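Histidine utilization repressor (Pseudomonas syringae pv. tomato, PDB 2PKH) probably represses the histidine utilization operon by binding its DNA in the absence of inducer, the chain here being its C-terminal UTRA domain. Local coordinates at residues L106-G111 and G137-L142; A100-L105 and R132-G137; A21-A26 and M31-R36. All coordinates share one frame; numbering follows the deposited sequence.

Contact 1 of 3, residues L106-G111 and G137-L142; sequences LQIDAG and GSRHRL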
ATOM      1  N   LEU B 106       5.160  28.528  -2.293  1.00 21.66           N
ATOM      2  CA  LEU B 106       4.057  27.822  -1.606  1.00 21.13           C
ATOM      3  C   LEU B 106       3.175  28.714  -0.744  1.00 21.51           C
ATOM      4  O   LEU B 106       2.190  28.242  -0.178  1.00 21.23           O
ATOM      5  CB  LEU B 106       4.610  26.692  -0.703  1.00 20.96           C
ATOM      6  CG  LEU B 106       5.171  25.423  -1.382  1.00 19.88           C
ATOM      7  CD1 LEU B 106       5.809  24.423  -0.351  1.00 21.77           C
ATOM      8  CD2 LEU B 106       4.093  24.748  -2.061  1.00 18.28           C
ATOM      9  N   GLN B 107       3.491  29.993  -0.656  1.00 21.70           N
ATOM     10  CA  GLN B 107       2.736  30.895   0.208  1.00 23.38           C
ATOM     11  C   GLN B 107       2.586  30.302   1.613  1.00 21.83           C
ATOM     12  O   GLN B 107       1.455  30.157   2.104  1.00 19.32           O
ATOM     13  CB  GLN B 107       1.345  31.186  -0.380  1.00 24.04           C
ATOM     14  CG  GLN B 107       1.460  32.077  -1.632  1.00 29.64           C
ATOM     15  CD  GLN B 107       0.127  32.272  -2.303  1.00 33.68           C
ATOM     16  OE1 GLN B 107      -0.789  32.878  -1.753  1.00 35.74           O
ATOM     17  NE2 GLN B 107      -0.004  31.713  -3.475  1.00 34.72           N
ATOM     18  N   ILE B 108       3.717  30.004   2.276  1.00 21.47           N
ATOM     19  CA  ILE B 108       3.709  29.441   3.656  1.00 19.83           C
ATOM     20  C   ILE B 108       4.682  30.216   4.541  1.00 22.19           C
ATOM     21  O   ILE B 108       5.532  30.991   4.070  1.00 22.00           O
ATOM     22  CB  ILE B 108       4.152  27.948   3.690  1.00 22.15           C
ATOM     23  CG1 ILE B 108       5.432  27.751   2.870  1.00 19.31           C
ATOM     24  CG2 ILE B 108       3.070  27.107   3.060  1.00 21.62           C
ATOM     25  CD1 ILE B 108       6.172  26.327   3.046  1.00 20.66           C
ATOM     26  N   ASP B 109       4.482  30.049   5.840  1.00 21.53           N
ATOM     27  CA  ASP B 109       5.348  30.585   6.870  1.00 22.54           C
ATOM     28  C   ASP B 109       6.732  29.972   6.699  1.00 21.70           C
ATOM     29  O   ASP B 109       6.840  28.836   6.283  1.00 21.75           O
ATOM     30  CB  ASP B 109       4.693  30.221   8.222  1.00 21.28           C
ATOM     31  CG  ASP B 109       3.528  31.179   8.560  1.00 23.63           C
ATOM     32  OD1 ASP B 109       3.290  32.101   7.775  1.00 29.28           O
ATOM     33  OD2 ASP B 109       2.862  31.055   9.601  1.00 32.21           O
ATOM     34  N   ALA B 110       7.775  30.711   7.032  1.00 21.56           N
ATOM     35  CA  ALA B 110       9.146  30.170   6.949  1.00 21.09           C
ATOM     36  C   ALA B 110       9.283  28.961   7.897  1.00 18.25           C
ATOM     37  O   ALA B 110       9.938  27.992   7.601  1.00 18.08           O
ATOM     38  CB  ALA B 110      10.190  31.337   7.262  1.00 23.60           C
ATOM     39  N   GLY B 111       8.648  29.007   9.040  1.00 17.97           N
ATOM     40  CA  GLY B 111       8.732  27.876   9.993  1.00 19.98           C
ATOM     41  C   GLY B 111       7.714  26.704   9.777  1.00 20.03           C
ATOM     42  O   GLY B 111       7.607  25.765  10.603  1.00 18.67           O
ATOM     43  N   GLY B 137       3.107  21.048   5.149  1.00 14.94           N
ATOM     44  CA  GLY B 137       2.674  19.963   6.006  1.00 18.22           C
ATOM     45  C   GLY B 137       1.228  20.142   6.430  1.00 19.89           C
ATOM     46  O   GLY B 137       0.525  19.157   6.702  1.00 20.29           O
ATOM     47  N   SER B 138       0.762  21.390   6.411  1.00 20.33           N
ATOM     48  CA  SER B 138      -0.671  21.632   6.754  1.00 20.18           C
ATOM     49  C   SER B 138      -1.608  21.334   5.593  1.00 21.79           C
ATOM     50  O   SER B 138      -2.824  21.389   5.778  1.00 21.89           O
ATOM     51  CB  SER B 138      -0.884  23.085   7.200  1.00 19.93           C
ATOM     52  OG  SER B 138      -0.373  24.069   6.279  1.00 19.43           O
ATOM     53  N   ARG B 139      -1.050  21.087   4.386  1.00 20.18           N
ATOM     54  CA  ARG B 139      -1.828  21.041   3.155  1.00 20.68           C
ATOM     55  C   ARG B 139      -1.813  19.698   2.414  1.00 23.29           C
ATOM     56  O   ARG B 139      -2.578  19.513   1.463  1.00 24.18           O
ATOM     57  CB  ARG B 139      -1.448  22.220   2.212  1.00 19.66           C
ATOM     58  CG  ARG B 139      -1.709  23.573   2.962  1.00 18.89           C
ATOM     59  CD  ARG B 139      -1.582  24.756   1.953  1.00 20.73           C
ATOM     60  NE  ARG B 139      -1.164  25.987   2.665  1.00 22.18           N
ATOM     61  CZ  ARG B 139      -0.480  26.976   2.115  1.00 23.90           C
ATOM     62  NH1 ARG B 139      -0.089  26.924   0.831  1.00 19.79           N
ATOM     63  NH2 ARG B 139      -0.186  28.061   2.850  1.00 19.24           N
ATOM     64  N   HIS B 140      -0.950  18.772   2.841  1.00 22.33           N
ATOM     65  CA  HIS B 140      -0.943  17.446   2.290  1.00 24.41           C
ATOM     66  C   HIS B 140      -0.384  16.413   3.282  1.00 25.49           C
ATOM     67  O   HIS B 140       0.614  16.678   3.958  1.00 26.60           O
ATOM     68  CB  HIS B 140      -0.079  17.425   1.022  1.00 25.28           C
ATOM     69  CG  HIS B 140      -0.083  16.110   0.295  1.00 25.44           C
ATOM     70  ND1 HIS B 140      -1.231  15.547  -0.223  1.00 31.26           N
ATOM     71  CD2 HIS B 140       0.929  15.297  -0.067  1.00 27.80           C
ATOM     72  CE1 HIS B 140      -0.929  14.396  -0.799  1.00 33.98           C
ATOM     73  NE2 HIS B 140       0.381  14.230  -0.728  1.00 26.33           N
ATOM     74  N   ARG B 141      -0.942  15.222   3.273  1.00 24.43           N
ATOM     75  CA  ARG B 141      -0.306  14.097   3.989  1.00 25.47           C
ATOM     76  C   ARG B 141      -0.568  12.816   3.243  1.00 24.73           C
ATOM     77  O   ARG B 141      -1.422  12.806   2.394  1.00 24.47           O
ATOM     78  CB  ARG B 141      -0.908  13.980   5.393  1.00 25.86           C
ATOM     79  CG  ARG B 141      -2.379  13.839   5.396  1.00 28.20           C
ATOM     80  CD  ARG B 141      -2.892  14.080   6.853  1.00 34.75           C
ATOM     81  NE  ARG B 141      -4.243  13.613   7.066  1.00 29.40           N
ATOM     82  CZ  ARG B 141      -4.892  13.647   8.242  1.00 35.29           C
ATOM     83  NH1 ARG B 141      -4.358  14.175   9.366  1.00 28.62           N
ATOM     84  NH2 ARG B 141      -6.126  13.146   8.298  1.00 32.53           N
ATOM     85  N   LEU B 142       0.148  11.739   3.597  1.00 23.88           N
ATOM     86  CA  LEU B 142       0.008  10.457   2.950  1.00 23.74           C
ATOM     87  C   LEU B 142      -0.909   9.646   3.832  1.00 23.87           C
ATOM     88  O   LEU B 142      -0.723   9.646   5.047  1.00 22.54           O
ATOM     89  CB  LEU B 142       1.380   9.784   2.858  1.00 25.14           C
ATOM     90  CG  LEU B 142       2.483  10.601   2.172  1.00 26.25           C
ATOM     91  CD1 LEU B 142       3.808   9.814   2.137  1.00 28.28           C
ATOM     92  CD2 LEU B 142       2.017  10.997   0.758  1.00 27.73           C
TER
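The guanidinium of R139 reaches over to the end of helix 100-106 and takes hold of two consecutive backbone carbonyls. NH1 of R139 donates to O of L106 at 2.8 Å; it comes in almost straight along that C=O, while the oxygen stands somewhat out of the guanidinium plane. NH2 makes the straighter bond, 2.8 Å to O of Q107 with an N-H...O angle of 166°; here the acceptor lies in the plane of the guanidinium, but the nitrogen sits above the plane of the carbonyl. The carbonyls lie where the helix stops: Q107, with positive phi (50°), ends it in a Schellman motif, and R139 binds O of L106, just before it, and O of Q107 itself. One face of the guanidinium is covered by I108, whose CG2 lies 3.4 Å from NH2 of R139 and toward the rim of the group. The R139 chain runs extended from CG to NE, which carries the charge across from the loop after strand 126-136. NH1 has a second acceptor in O of P50, so that nitrogen joins the helix end to strand 49-59 as well. Chemically, a positive group is set against two successive carbonyls where a helix runs out, a place the helix dipole would probably favour, and the charge is met by backbone oxygens and not by a carboxylate of either segment.

Contact 2 of 3, residues A100-L105 and R132-G137; sequences ADECKL and RLIHPG
OE1 of E102 is gripped from two quarters: water 1 donates to it at 2.7 Å, and the backbone N of E99, just ahead of the helix, binds it as well. The same water accepts from NH2 of R132, also at 2.7 Å, and so bridges the two charged groups. Alongside the bridge runs a direct salt bridge from NH1 of R132 to OE2 of E102, 2.9 Å long; as a hydrogen bond it is weak, since the N-H...O angle is only 128°. OE2 lies at the edge of the guanidinium, and the carboxylate and guanidinium planes are just 13° apart although the two side chains cross at about a right angle. R132 gets there with CG anti to its own backbone nitrogen (chi1 -178°) and an extended run to NE. In the UTRA domain this is where helix 100-106 packs on the antiparallel sheet, reaching strand 126-136 through the E102 side chain; that strand pairs with strands 49-59 and 113-123. I134, two residues along from R132 and directed to the same side, puts CD1 3.7 Å from OE1 of E102, an apolar methyl beside the carboxylate. Its CG1 stands anti to the backbone N, carrying CD1 out toward the helix. I96 of strand 88-97 touches both R132 and I134, and A98 packs on I134 as well.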
ATOM      1  N   ALA B 100      13.824  29.741   1.619  1.00 25.11           N
ATOM      2  CA  ALA B 100      13.068  30.987   1.491  1.00 25.38           C
ATOM      3  C   ALA B 100      12.319  31.128   0.126  1.00 26.04           C
ATOM      4  O   ALA B 100      11.164  31.523   0.084  1.00 24.54           O
ATOM      5  CB  ALA B 100      13.976  32.196   1.759  1.00 25.87           C
ATOM      6  N   ASP B 101      12.942  30.760  -0.976  1.00 26.58           N
ATOM      7  CA  ASP B 101      12.250  30.930  -2.266  1.00 28.05           C
ATOM      8  C   ASP B 101      11.102  29.952  -2.412  1.00 26.94           C
ATOM      9  O   ASP B 101      10.083  30.277  -3.027  1.00 26.93           O
ATOM     10  CB  ASP B 101      13.196  30.847  -3.458  1.00 29.23           C
ATOM     11  CG  ASP B 101      14.161  32.013  -3.517  1.00 34.65           C
ATOM     12  OD1 ASP B 101      13.843  33.130  -3.038  1.00 40.64           O
ATOM     13  OD2 ASP B 101      15.278  31.811  -4.059  1.00 46.69           O
ATOM     14  N   GLU B 102      11.258  28.763  -1.847  1.00 26.25           N
ATOM     15  CA  GLU B 102      10.187  27.762  -1.839  1.00 25.08           C
ATOM     16  C   GLU B 102       9.022  28.223  -0.940  1.00 25.69           C
ATOM     17  O   GLU B 102       7.850  27.976  -1.260  1.00 24.01           O
ATOM     18  CB  GLU B 102      10.718  26.402  -1.337  1.00 25.92           C
ATOM     19  CG  GLU B 102      11.555  25.640  -2.346  1.00 24.54           C
ATOM     20  CD  GLU B 102      12.311  24.506  -1.739  1.00 30.11           C
ATOM     21  OE1 GLU B 102      12.500  24.450  -0.523  1.00 25.34           O
ATOM     22  OE2 GLU B 102      12.690  23.613  -2.487  1.00 34.06           O
ATOM     23  N   CYS B 103       9.314  28.872   0.202  1.00 25.54           N
ATOM     24  CA  CYS B 103       8.218  29.442   1.034  1.00 24.18           C
ATOM     25  C   CYS B 103       7.420  30.479   0.261  1.00 25.73           C
ATOM     26  O   CYS B 103       6.210  30.547   0.376  1.00 25.17           O
ATOM     27  CB  CYS B 103       8.736  30.055   2.349  1.00 26.32           C
ATOM     28  SG  CYS B 103       9.442  28.857   3.425  1.00 25.35           S
ATOM     29  N   LYS B 104       8.085  31.313  -0.532  1.00 25.73           N
ATOM     30  CA  LYS B 104       7.359  32.308  -1.308  1.00 26.64           C
ATOM     31  C   LYS B 104       6.451  31.618  -2.348  1.00 26.00           C
ATOM     32  O   LYS B 104       5.275  31.955  -2.479  1.00 25.75           O
ATOM     33  CB  LYS B 104       8.375  33.266  -2.001  1.00 26.78           C
ATOM     34  CG  LYS B 104       9.143  34.125  -0.952  1.00 32.37           C
ATOM     35  CD  LYS B 104      10.114  35.113  -1.585  1.00 32.13           C
ATOM     36  CE  LYS B 104      11.328  35.406  -0.692  1.00 43.04           C
ATOM     37  NZ  LYS B 104      12.625  34.802  -1.300  1.00 47.98           N
ATOM     38  N   LEU B 105       6.987  30.641  -3.066  1.00 24.51           N
ATOM     39  CA  LEU B 105       6.202  29.890  -4.059  1.00 24.24           C
ATOM     40  C   LEU B 105       4.991  29.161  -3.463  1.00 24.34           C
ATOM     41  O   LEU B 105       3.912  29.153  -4.085  1.00 24.21           O
ATOM     42  CB  LEU B 105       7.068  28.862  -4.781  1.00 24.01           C
ATOM     43  CG  LEU B 105       8.093  29.222  -5.866  1.00 28.13           C
ATOM     44  CD1 LEU B 105       8.379  27.955  -6.626  1.00 27.68           C
ATOM     45  CD2 LEU B 105       7.527  30.332  -6.787  1.00 31.65           C
ATOM     46  N   ARG B 132      11.409  15.805  -6.879  1.00 21.06           N
ATOM     47  CA  ARG B 132      11.564  16.233  -5.494  1.00 23.11           C
ATOM     48  C   ARG B 132      10.305  16.987  -5.249  1.00 23.53           C
ATOM     49  O   ARG B 132      10.024  17.980  -5.928  1.00 21.45           O
ATOM     50  CB  ARG B 132      12.772  17.188  -5.391  1.00 23.90           C
ATOM     51  CG  ARG B 132      13.087  17.672  -3.988  1.00 23.05           C
ATOM     52  CD  ARG B 132      14.234  18.667  -4.019  1.00 24.92           C
ATOM     53  NE  ARG B 132      14.672  18.890  -2.637  1.00 27.72           N
ATOM     54  CZ  ARG B 132      14.224  19.879  -1.894  1.00 29.42           C
ATOM     55  NH1 ARG B 132      13.373  20.746  -2.424  1.00 35.01           N
ATOM     56  NH2 ARG B 132      14.630  20.023  -0.635  1.00 27.51           N
ATOM     57  N   LEU B 133       9.465  16.493  -4.344  1.00 21.68           N
ATOM     58  CA  LEU B 133       8.118  17.120  -4.217  1.00 22.36           C
ATOM     59  C   LEU B 133       8.021  17.684  -2.813  1.00 23.10           C
ATOM     60  O   LEU B 133       8.256  16.960  -1.822  1.00 23.43           O
ATOM     61  CB  LEU B 133       7.030  16.050  -4.419  1.00 22.70           C
ATOM     62  CG  LEU B 133       7.177  15.094  -5.628  1.00 23.24           C
ATOM     63  CD1 LEU B 133       6.310  13.906  -5.280  1.00 22.75           C
ATOM     64  CD2 LEU B 133       6.569  15.869  -6.739  1.00 18.06           C
ATOM     65  N   ILE B 134       7.730  18.951  -2.679  1.00 23.15           N
ATOM     66  CA  ILE B 134       7.685  19.519  -1.325  1.00 23.57           C
ATOM     67  C   ILE B 134       6.285  20.042  -1.100  1.00 22.36           C
ATOM     68  O   ILE B 134       5.732  20.715  -1.978  1.00 21.24           O
ATOM     69  CB  ILE B 134       8.896  20.504  -1.053  1.00 25.31           C
ATOM     70  CG1 ILE B 134       8.718  21.298   0.254  1.00 23.40           C
ATOM     71  CG2 ILE B 134       9.102  21.474  -2.220  1.00 28.23           C
ATOM     72  CD1 ILE B 134      10.194  21.887   0.730  1.00 25.95           C
ATOM     73  N   HIS B 135       5.704  19.668   0.036  1.00 20.03           N
ATOM     74  CA  HIS B 135       4.322  20.004   0.312  1.00 21.26           C
ATOM     75  C   HIS B 135       4.281  20.776   1.613  1.00 20.25           C
ATOM     76  O   HIS B 135       4.972  20.366   2.529  1.00 22.08           O
ATOM     77  CB  HIS B 135       3.487  18.747   0.519  1.00 20.44           C
ATOM     78  CG  HIS B 135       3.698  17.694  -0.508  1.00 22.42           C
ATOM     79  ND1 HIS B 135       2.850  17.512  -1.588  1.00 24.83           N
ATOM     80  CD2 HIS B 135       4.693  16.796  -0.650  1.00 18.06           C
ATOM     81  CE1 HIS B 135       3.260  16.477  -2.293  1.00 20.49           C
ATOM     82  NE2 HIS B 135       4.388  16.036  -1.762  1.00 23.51           N
ATOM     83  N   PRO B 136       3.447  21.849   1.707  1.00 20.52           N
ATOM     84  CA  PRO B 136       3.206  22.324   3.095  1.00 19.14           C
ATOM     85  C   PRO B 136       2.549  21.252   3.993  1.00 17.23           C
ATOM     86  O   PRO B 136       1.589  20.607   3.615  1.00 16.12           O
ATOM     87  CB  PRO B 136       2.292  23.542   2.897  1.00 19.88           C
ATOM     88  CG  PRO B 136       2.415  23.919   1.379  1.00 21.41           C
ATOM     89  CD  PRO B 136       2.627  22.601   0.718  1.00 19.43           C
ATOM     90  N   GLY B 137       3.107  21.048   5.149  1.00 14.94           N
ATOM     91  CA  GLY B 137       2.674  19.963   6.006  1.00 18.22           C
ATOM     92  C   GLY B 137       1.228  20.142   6.430  1.00 19.89           C
ATOM     93  O   GLY B 137       0.525  19.157   6.702  1.00 20.29           O
TER
HETATM   94  O   HOH W   1      14.172  22.534   0.348  1.00 34.21           O

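Contact 3 of 3, residues A21-A26 and M31-R36; sequences AGSERA and MREGQR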
ATOM      1  N   ALA B  21      22.685  16.863 -16.753  1.00 23.40           N
ATOM      2  CA  ALA B  21      22.264  16.080 -15.627  1.00 23.01           C
ATOM      3  C   ALA B  21      22.901  16.635 -14.383  1.00 24.94           C
ATOM      4  O   ALA B  21      22.238  16.784 -13.359  1.00 24.63           O
ATOM      5  CB  ALA B  21      22.698  14.573 -15.784  1.00 21.91           C
ATOM      6  N   GLY B  22      24.225  16.863 -14.427  1.00 26.30           N
ATOM      7  CA  GLY B  22      24.969  17.117 -13.169  1.00 27.24           C
ATOM      8  C   GLY B  22      25.072  15.887 -12.261  1.00 28.83           C
ATOM      9  O   GLY B  22      24.560  14.788 -12.578  1.00 26.09           O
ATOM     10  N   SER B  23      25.764  16.040 -11.124  1.00 29.88           N
ATOM     11  CA  SER B  23      26.042  14.877 -10.258  1.00 31.05           C
ATOM     12  C   SER B  23      24.782  14.174  -9.784  1.00 31.52           C
ATOM     13  O   SER B  23      24.695  12.934  -9.762  1.00 31.81           O
ATOM     14  CB  SER B  23      26.916  15.284  -9.051  1.00 32.53           C
ATOM     15  OG  SER B  23      27.985  16.160  -9.458  1.00 35.90           O
ATOM     16  N   GLU B  24      23.791  14.975  -9.403  1.00 32.17           N
ATOM     17  CA  GLU B  24      22.576  14.500  -8.773  1.00 32.50           C
ATOM     18  C   GLU B  24      21.767  13.633  -9.716  1.00 30.17           C
ATOM     19  O   GLU B  24      21.369  12.531  -9.373  1.00 29.98           O
ATOM     20  CB  GLU B  24      21.705  15.712  -8.410  1.00 33.45           C
ATOM     21  CG  GLU B  24      21.641  16.055  -6.986  1.00 38.26           C
ATOM     22  CD  GLU B  24      20.205  16.467  -6.547  1.00 43.35           C
ATOM     23  OE1 GLU B  24      19.190  15.985  -7.156  1.00 44.61           O
ATOM     24  OE2 GLU B  24      20.088  17.231  -5.558  1.00 48.38           O
ATOM     25  N   ARG B  25      21.459  14.187 -10.885  1.00 29.78           N
ATOM     26  CA  ARG B  25      20.597  13.514 -11.838  1.00 27.29           C
ATOM     27  C   ARG B  25      21.403  12.396 -12.491  1.00 27.79           C
ATOM     28  O   ARG B  25      20.843  11.378 -12.931  1.00 30.00           O
ATOM     29  CB  ARG B  25      20.028  14.501 -12.856  1.00 27.46           C
ATOM     30  CG  ARG B  25      18.655  15.062 -12.483  1.00 19.58           C
ATOM     31  CD  ARG B  25      18.724  15.781 -11.208  1.00 17.04           C
ATOM     32  NE  ARG B  25      19.377  17.089 -11.363  1.00 26.34           N
ATOM     33  CZ  ARG B  25      19.463  18.022 -10.408  1.00 27.63           C
ATOM     34  NH1 ARG B  25      18.958  17.794  -9.193  1.00 26.00           N
ATOM     35  NH2 ARG B  25      20.060  19.187 -10.661  1.00 29.48           N
ATOM     36  N   ALA B  26      22.725  12.530 -12.514  1.00 26.97           N
ATOM     37  CA  ALA B  26      23.559  11.429 -13.069  1.00 26.46           C
ATOM     38  C   ALA B  26      23.393  10.144 -12.272  1.00 25.60           C
ATOM     39  O   ALA B  26      23.276   9.055 -12.852  1.00 25.05           O
ATOM     40  CB  ALA B  26      25.017  11.834 -13.159  1.00 26.54           C
HETATM   41  N   MSE B  31      23.158   8.158 -15.451  1.00 28.81           N
HETATM   42  CA  MSE B  31      23.681   8.771 -16.652  1.00 29.68           C
HETATM   43  C   MSE B  31      24.965   9.565 -16.431  1.00 27.52           C
HETATM   44  O   MSE B  31      25.412   9.676 -15.312  1.00 27.87           O
HETATM   45  CB  MSE B  31      22.593   9.634 -17.290  1.00 29.34           C
HETATM   46  CG  MSE B  31      21.924  10.577 -16.409  1.00 31.33           C
HETATM   47 SE   MSE B  31      20.499  11.441 -17.549  0.90 39.24          SE
HETATM   48  CE  MSE B  31      19.315   9.927 -17.760  1.00 32.70           C
ATOM     49  N   ARG B  32      25.581  10.069 -17.489  1.00 26.26           N
ATOM     50  CA  ARG B  32      26.789  10.908 -17.312  1.00 26.06           C
ATOM     51  C   ARG B  32      26.366  12.322 -16.893  1.00 28.16           C
ATOM     52  O   ARG B  32      25.342  12.859 -17.368  1.00 26.93           O
ATOM     53  CB  ARG B  32      27.577  11.012 -18.595  1.00 25.85           C
ATOM     54  CG  ARG B  32      28.309   9.758 -18.964  1.00 27.74           C
ATOM     55  CD  ARG B  32      29.039   9.989 -20.252  1.00 32.47           C
ATOM     56  NE  ARG B  32      28.201   9.769 -21.431  1.00 37.05           N
ATOM     57  CZ  ARG B  32      27.616  10.711 -22.181  1.00 40.51           C
ATOM     58  NH1 ARG B  32      27.726  12.005 -21.897  1.00 41.92           N
ATOM     59  NH2 ARG B  32      26.892  10.351 -23.237  1.00 42.01           N
ATOM     60  N   GLU B  33      27.154  12.943 -16.019  1.00 27.82           N
ATOM     61  CA  GLU B  33      26.810  14.244 -15.526  1.00 28.13           C
ATOM     62  C   GLU B  33      26.619  15.252 -16.647  1.00 27.75           C
ATOM     63  O   GLU B  33      25.882  16.210 -16.491  1.00 27.56           O
ATOM     64  CB  GLU B  33      27.868  14.735 -14.517  1.00 28.40           C
ATOM     65  CG  GLU B  33      28.020  13.783 -13.339  1.00 29.55           C
ATOM     66  CD  GLU B  33      28.896  14.326 -12.224  1.00 30.01           C
ATOM     67  OE1 GLU B  33      29.495  15.371 -12.420  1.00 23.98           O
ATOM     68  OE2 GLU B  33      28.966  13.690 -11.142  1.00 36.09           O
ATOM     69  N   GLY B  34      27.252  15.014 -17.785  1.00 28.47           N
ATOM     70  CA  GLY B  34      27.194  15.946 -18.925  1.00 28.71           C
ATOM     71  C   GLY B  34      26.044  15.651 -19.885  1.00 29.18           C
ATOM     72  O   GLY B  34      25.793  16.411 -20.814  1.00 30.14           O
ATOM     73  N   GLN B  35      25.320  14.564 -19.644  1.00 28.36           N
ATOM     74  CA  GLN B  35      24.244  14.179 -20.557  1.00 28.35           C
ATOM     75  C   GLN B  35      23.031  15.065 -20.346  1.00 26.62           C
ATOM     76  O   GLN B  35      22.807  15.550 -19.248  1.00 24.46           O
ATOM     77  CB  GLN B  35      23.818  12.748 -20.272  1.00 28.79           C
ATOM     78  CG  GLN B  35      23.653  11.987 -21.525  1.00 34.35           C
ATOM     79  CD  GLN B  35      24.164  10.568 -21.416  1.00 39.03           C
ATOM     80  OE1 GLN B  35      24.807  10.058 -22.351  1.00 42.53           O
ATOM     81  NE2 GLN B  35      23.901   9.920 -20.292  1.00 38.16           N
ATOM     82  N   ARG B  36      22.244  15.271 -21.396  1.00 25.60           N
ATOM     83  CA  ARG B  36      21.116  16.180 -21.295  1.00 26.68           C
ATOM     84  C   ARG B  36      19.867  15.512 -20.722  1.00 24.69           C
ATOM     85  O   ARG B  36      19.546  14.367 -21.052  1.00 23.71           O
ATOM     86  CB  ARG B  36      20.777  16.851 -22.599  1.00 27.51           C
ATOM     87  CG  ARG B  36      21.968  17.136 -23.570  1.00 34.11           C
ATOM     88  CD  ARG B  36      23.220  17.756 -22.923  1.00 41.46           C
ATOM     89  NE  ARG B  36      23.090  18.983 -22.127  1.00 43.79           N
ATOM     90  CZ  ARG B  36      22.280  20.015 -22.370  1.00 44.25           C
ATOM     91  NH1 ARG B  36      22.346  21.086 -21.580  1.00 41.00           N
ATOM     92  NH2 ARG B  36      21.437  19.999 -23.399  1.00 43.81           N
TER
HETATM   93  O   HOH W   2      27.840  12.130  -9.243  1.00 43.41           O
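A short helix, 22-29, and the loop that follows it fold back on each other here, in the connection between the antiparallel strands 9-20 and 36-46, which includes a type I beta turn from R32 to Q35. Backbone bonds tie the two arms at both ends. N of G22 donates to O of E33 at 2.7 Å, in the carbonyl plane and on a lone pair; beside it N of A21 donates a hydrogen bond to O of Q35 at 2.8 Å. Farther along, N of M31, a selenomethionine, bonds to O of A26 at 2.8 Å, again on a lone pair and with a fairly straight N-H...O angle of 164°. G22 has positive phi (69°), a backbone conformation that suits a residue without a side chain.

Side chains add to these backbone ties. The E33 chain, extended beyond CG, lies along the first turn of the helix: its CG rests 3.6 Å from CB of A26, and its carboxylate ends beside S23. OE2 of E33 is 3.1 Å from OG of S23, a weak pairing at best, but water 2 donates to OE2 at 2.7 Å and, at longer range, to O of S23. At the A26-M31 end, CG of M31, set between the backbone N and carbonyl (chi1 50°), packs 4.1 Å from CB of A21 and also touches O of R25.

A21 and M31 both rest on V37 of strand 36-46. R25 forms a cation-pi contact with F57 of strand 49-59, and R36, opening strand 36-46, makes a salt bridge back to E18 of strand 9-20.

In the fold
Contacts 1 and 2, with centres about 7 Å apart, share G137; along the chain their segments alternate, so helix 100-106 meets strand 126-136 through its body and the loop after that strand through its end. They touch: N of I108 lies 3.2 Å from O of C103, a probable hydrogen bond, and CG2 of I108 packs 3.7 Å from CB of P136. Contact 3 closes earlier and touches neither: its centre is about 30 Å from that of contact 1, across the chain's centre, and about 24 Å from that of contact 2, with nearest atoms about 17 and 6 Å away. A bound 1,2-ethanediol, probably from crystallisation, lies near Q107 and another near M31.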